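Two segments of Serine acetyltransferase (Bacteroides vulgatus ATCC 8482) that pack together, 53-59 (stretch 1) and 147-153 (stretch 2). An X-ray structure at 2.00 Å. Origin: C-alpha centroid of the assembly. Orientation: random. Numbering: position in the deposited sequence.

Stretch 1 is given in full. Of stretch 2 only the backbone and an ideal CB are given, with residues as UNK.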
ATOM      1  N   ILE A  53      -3.056 -20.237 -15.963  1.00 19.11           N
ATOM      2  CA  ILE A  53      -3.974 -21.282 -16.412  1.00 18.98           C
ATOM      3  C   ILE A  53      -5.083 -20.688 -17.284  1.00 19.14           C
ATOM      4  O   ILE A  53      -5.481 -21.279 -18.284  1.00 18.74           O
ATOM      5  CB  ILE A  53      -4.596 -22.012 -15.204  1.00 16.95           C
ATOM      6  CG1 ILE A  53      -3.518 -22.833 -14.497  1.00 14.75           C
ATOM      7  CG2 ILE A  53      -5.786 -22.875 -15.662  1.00 17.10           C
ATOM      8  CD1 ILE A  53      -3.894 -23.304 -13.088  1.00 12.77           C
ATOM      9  N   PHE A  54      -5.584 -19.521 -16.899  1.00 20.04           N
ATOM     10  CA  PHE A  54      -6.639 -18.840 -17.656  1.00 19.86           C
ATOM     11  C   PHE A  54      -6.076 -17.505 -18.124  1.00 20.68           C
ATOM     12  O   PHE A  54      -6.414 -16.455 -17.584  1.00 20.99           O
ATOM     13  CB  PHE A  54      -7.852 -18.592 -16.758  1.00 20.59           C
ATOM     14  CG  PHE A  54      -8.422 -19.837 -16.151  1.00 20.23           C
ATOM     15  CD1 PHE A  54      -9.076 -20.778 -16.945  1.00 18.74           C
ATOM     16  CD2 PHE A  54      -8.311 -20.067 -14.784  1.00 20.57           C
ATOM     17  CE1 PHE A  54      -9.616 -21.939 -16.379  1.00 21.15           C
ATOM     18  CE2 PHE A  54      -8.846 -21.225 -14.200  1.00 22.22           C
ATOM     19  CZ  PHE A  54      -9.497 -22.159 -14.999  1.00 21.84           C
ATOM     20  N   PRO A  55      -5.214 -17.529 -19.148  1.00 21.83           N
ATOM     21  CA  PRO A  55      -4.602 -16.303 -19.672  1.00 23.51           C
ATOM     22  C   PRO A  55      -5.555 -15.198 -20.109  1.00 25.24           C
ATOM     23  O   PRO A  55      -6.510 -15.433 -20.845  1.00 22.81           O
ATOM     24  CB  PRO A  55      -3.731 -16.813 -20.820  1.00 22.41           C
ATOM     25  CG  PRO A  55      -4.466 -18.021 -21.295  1.00 24.26           C
ATOM     26  CD  PRO A  55      -4.908 -18.685 -20.006  1.00 19.45           C
ATOM     27  N   GLY A  56      -5.283 -13.985 -19.647  1.00 26.27           N
ATOM     28  CA  GLY A  56      -6.127 -12.866 -20.009  1.00 33.25           C
ATOM     29  C   GLY A  56      -7.315 -12.641 -19.085  1.00 36.49           C
ATOM     30  O   GLY A  56      -7.920 -11.571 -19.122  1.00 37.73           O
ATOM     31  N   TYR A  57      -7.668 -13.638 -18.275  1.00 39.78           N
ATOM     32  CA  TYR A  57      -8.795 -13.496 -17.353  1.00 42.08           C
ATOM     33  C   TYR A  57      -8.308 -12.979 -16.018  1.00 43.73           C
ATOM     34  O   TYR A  57      -8.948 -12.132 -15.389  1.00 45.17           O
ATOM     35  CB  TYR A  57      -9.524 -14.823 -17.148  1.00 41.79           C
ATOM     36  CG  TYR A  57     -10.553 -15.099 -18.211  1.00 44.03           C
ATOM     37  CD1 TYR A  57     -10.224 -15.795 -19.370  1.00 43.24           C
ATOM     38  CD2 TYR A  57     -11.857 -14.635 -18.071  1.00 42.39           C
ATOM     39  CE1 TYR A  57     -11.181 -16.022 -20.368  1.00 43.06           C
ATOM     40  CE2 TYR A  57     -12.813 -14.854 -19.058  1.00 43.72           C
ATOM     41  CZ  TYR A  57     -12.473 -15.547 -20.203  1.00 42.68           C
ATOM     42  OH  TYR A  57     -13.430 -15.754 -21.172  1.00 42.50           O
ATOM     43  N   PHE A  58      -7.176 -13.515 -15.584  1.00 44.22           N
ATOM     44  CA  PHE A  58      -6.550 -13.111 -14.339  1.00 46.94           C
ATOM     45  C   PHE A  58      -5.190 -12.573 -14.755  1.00 47.80           C
ATOM     46  O   PHE A  58      -4.475 -11.960 -13.957  1.00 48.72           O
ATOM     47  CB  PHE A  58      -6.358 -14.318 -13.414  1.00 47.01           C
ATOM     48  CG  PHE A  58      -7.635 -14.872 -12.855  1.00 45.99           C
ATOM     49  CD1 PHE A  58      -8.267 -14.252 -11.776  1.00 46.61           C
ATOM     50  CD2 PHE A  58      -8.211 -16.020 -13.401  1.00 46.52           C
ATOM     51  CE1 PHE A  58      -9.454 -14.768 -11.244  1.00 47.51           C
ATOM     52  CE2 PHE A  58      -9.404 -16.549 -12.876  1.00 47.20           C
ATOM     53  CZ  PHE A  58     -10.024 -15.919 -11.795  1.00 47.02           C
ATOM     54  N   GLY A  59      -4.860 -12.807 -16.026  1.00 48.17           N
ATOM     55  CA  GLY A  59      -3.585 -12.393 -16.587  1.00 49.33           C
ATOM     56  C   GLY A  59      -3.435 -10.983 -17.134  1.00 49.12           C
ATOM     57  O   GLY A  59      -2.350 -10.630 -17.586  1.00 49.61           O
ATOM     58  N   UNK A 147     -18.575 -19.045 -20.286  1.00 39.50           N
ATOM     59  CA  UNK A 147     -17.400 -19.683 -19.701  1.00 35.82           C
ATOM     60  C   UNK A 147     -16.641 -18.601 -18.942  1.00 34.43           C
ATOM     61  O   UNK A 147     -16.076 -18.849 -17.879  1.00 30.66           O
ATOM     62  CB  UNK A 147     -16.523 -20.346 -20.765  1.00 35.82           C
ATOM     63  N   UNK A 148     -16.639 -17.398 -19.510  1.00 33.59           N
ATOM     64  CA  UNK A 148     -15.946 -16.275 -18.906  1.00 32.63           C
ATOM     65  C   UNK A 148     -16.477 -15.849 -17.552  1.00 31.28           C
ATOM     66  O   UNK A 148     -15.701 -15.491 -16.669  1.00 31.01           O
ATOM     67  CB  UNK A 148     -16.004 -15.079 -19.858  1.00 32.63           C
ATOM     68  N   UNK A 149     -17.796 -15.878 -17.386  1.00 30.40           N
ATOM     69  CA  UNK A 149     -18.422 -15.495 -16.127  1.00 30.78           C
ATOM     70  C   UNK A 149     -18.072 -16.515 -15.053  1.00 28.69           C
ATOM     71  O   UNK A 149     -17.875 -16.171 -13.884  1.00 26.86           O
ATOM     72  CB  UNK A 149     -19.939 -15.376 -16.285  1.00 30.78           C
ATOM     73  N   UNK A 150     -18.004 -17.777 -15.456  1.00 26.55           N
ATOM     74  CA  UNK A 150     -17.689 -18.854 -14.530  1.00 24.79           C
ATOM     75  C   UNK A 150     -16.272 -18.741 -13.992  1.00 24.05           C
ATOM     76  O   UNK A 150     -16.065 -18.747 -12.783  1.00 22.89           O
ATOM     77  CB  UNK A 150     -17.880 -20.210 -15.213  1.00 24.79           C
ATOM     78  N   UNK A 151     -15.302 -18.625 -14.891  1.00 24.59           N
ATOM     79  CA  UNK A 151     -13.903 -18.508 -14.496  1.00 24.12           C
ATOM     80  C   UNK A 151     -13.661 -17.245 -13.678  1.00 25.92           C
ATOM     81  O   UNK A 151     -12.909 -17.256 -12.696  1.00 25.54           O
ATOM     82  CB  UNK A 151     -13.001 -18.513 -15.732  1.00 24.12           C
ATOM     83  N   UNK A 152     -14.318 -16.163 -14.085  1.00 24.47           N
ATOM     84  CA  UNK A 152     -14.153 -14.862 -13.446  1.00 26.55           C
ATOM     85  C   UNK A 152     -14.696 -14.648 -12.036  1.00 25.74           C
ATOM     86  O   UNK A 152     -14.070 -13.934 -11.254  1.00 24.70           O
ATOM     87  CB  UNK A 152     -14.808 -13.816 -14.351  1.00 26.55           C
ATOM     88  N   UNK A 153     -15.839 -15.239 -11.691  1.00 25.64           N
ATOM     89  CA  UNK A 153     -16.365 -15.019 -10.350  1.00 25.31           C
ATOM     90  C   UNK A 153     -16.990 -16.197  -9.611  1.00 24.75           C
ATOM     91  O   UNK A 153     -17.360 -16.058  -8.445  1.00 24.12           O
ATOM     92  CB  UNK A 153     -17.419 -13.913 -10.435  1.00 25.31           C
TER

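Stretch 2 runs as a helix past a loop that presents three aromatic rings, Phe54, Tyr57 and Phe58, so the question at each position is whether it faces those rings and how much room they leave.

Position 147 has helical backbone angles and a CA-to-CB bond that points sideways, with no atom of stretch 1 within 5.5 Å of the ideal CB. Stretch 1 sets no demand here, and many residues would do. The deposited residue is Phe147, whose side chain leads away from the loop.

Position 148 is far more restrictive. Its phi/psi of -63/-39 would accept any ordinary helical residue, but the ideal CB lies 3.0 Å from Tyr57 OH, a clash with that hydroxyl as it stands. Only the absence of a side chain fits, and the residue is Gly148. Its bare CA lets the tyrosine reach the helix backbone, with Tyr57 OH 3.4 Å from Gly148 CA.

At 149 CA-to-CB points away, and at 150 it is out of reach of the loop; stretch 1 selects nothing at either. They are Glu149, whose OE1 is hydrogen-bonded elsewhere in the structure, and Ile150.

Position 151 is the centre of the contact. CA-to-CB points toward stretch 1, and the ideal CB stands 4.7 Å from Phe54 CD1, 4.7 Å from Tyr57 CD2 and 5.0 Å from Phe58 CE2. A site lined by three rings and offering no charge suits a medium-sized apolar side chain: leucine, isoleucine, methionine or perhaps valine. It is Ile151, in the m,t rotamer, with 101 Å² covered by the loop. Its CG2 sits over one face of the Phe54 ring, 3.8 Å from the centroid in a CH-pi contact, and also lies 3.6 Å from Phe58 CE2. The other branch places Ile151 CD1 3.5 Å from Phe54 CD1. The backbone takes part as well: Phe58 CZ approaches Ile151 O to 3.3 Å, with the oxygen at the ring edge.

At 152 CA-to-CB points sideways, and the ideal CB is 4.8 Å from Tyr57 CD2. Small residues such as alanine, serine, cysteine or threonine would fit beside the ring, and a longer side chain directed past it is not excluded. The residue is Ser152: OG meets the edge of the tyrosine ring, 3.4 Å from Tyr57 CD2, and donates a 2.9 Å hydrogen bond to Gly148 O, one turn back, so the hydroxyl's proton is used within its own helix.

At 153 CA-to-CB points away, at phi/psi -140/-5, and the loop leaves its identity free. It is Cys153, in the p rotamer.

Stretch 2 (147-153) FGEIISC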
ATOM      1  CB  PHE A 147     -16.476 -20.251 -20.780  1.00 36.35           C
ATOM      2  CG  PHE A 147     -16.848 -21.633 -21.256  1.00 36.33           C
ATOM      3  CD1 PHE A 147     -16.088 -22.257 -22.238  1.00 39.31           C
ATOM      4  CD2 PHE A 147     -17.944 -22.313 -20.730  1.00 36.33           C
ATOM      5  CE1 PHE A 147     -16.414 -23.540 -22.703  1.00 40.04           C
ATOM      6  CE2 PHE A 147     -18.283 -23.598 -21.186  1.00 37.01           C
ATOM      7  CZ  PHE A 147     -17.513 -24.209 -22.170  1.00 38.48           C
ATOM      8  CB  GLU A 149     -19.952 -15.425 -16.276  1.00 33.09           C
ATOM      9  CG  GLU A 149     -20.682 -15.157 -14.959  1.00 37.33           C
ATOM     10  CD  GLU A 149     -22.198 -15.048 -15.107  1.00 39.96           C
ATOM     11  OE1 GLU A 149     -22.860 -16.064 -15.414  1.00 41.70           O
ATOM     12  OE2 GLU A 149     -22.728 -13.933 -14.911  1.00 42.31           O
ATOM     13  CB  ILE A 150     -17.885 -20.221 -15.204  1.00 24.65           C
ATOM     14  CG1 ILE A 150     -19.381 -20.424 -15.487  1.00 26.00           C
ATOM     15  CG2 ILE A 150     -17.333 -21.330 -14.320  1.00 24.63           C
ATOM     16  CD1 ILE A 150     -19.705 -21.692 -16.232  1.00 25.09           C
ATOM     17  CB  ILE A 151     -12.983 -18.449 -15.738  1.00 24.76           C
ATOM     18  CG1 ILE A 151     -13.078 -19.760 -16.520  1.00 24.23           C
ATOM     19  CG2 ILE A 151     -11.534 -18.167 -15.314  1.00 20.39           C
ATOM     20  CD1 ILE A 151     -12.339 -19.731 -17.836  1.00 26.17           C
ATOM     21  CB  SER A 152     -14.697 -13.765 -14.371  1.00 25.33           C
ATOM     22  OG  SER A 152     -13.873 -13.625 -15.513  1.00 24.59           O
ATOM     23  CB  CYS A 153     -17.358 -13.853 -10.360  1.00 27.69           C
ATOM     24  SG  CYS A 153     -18.930 -14.179 -11.184  1.00 28.16           S
TER
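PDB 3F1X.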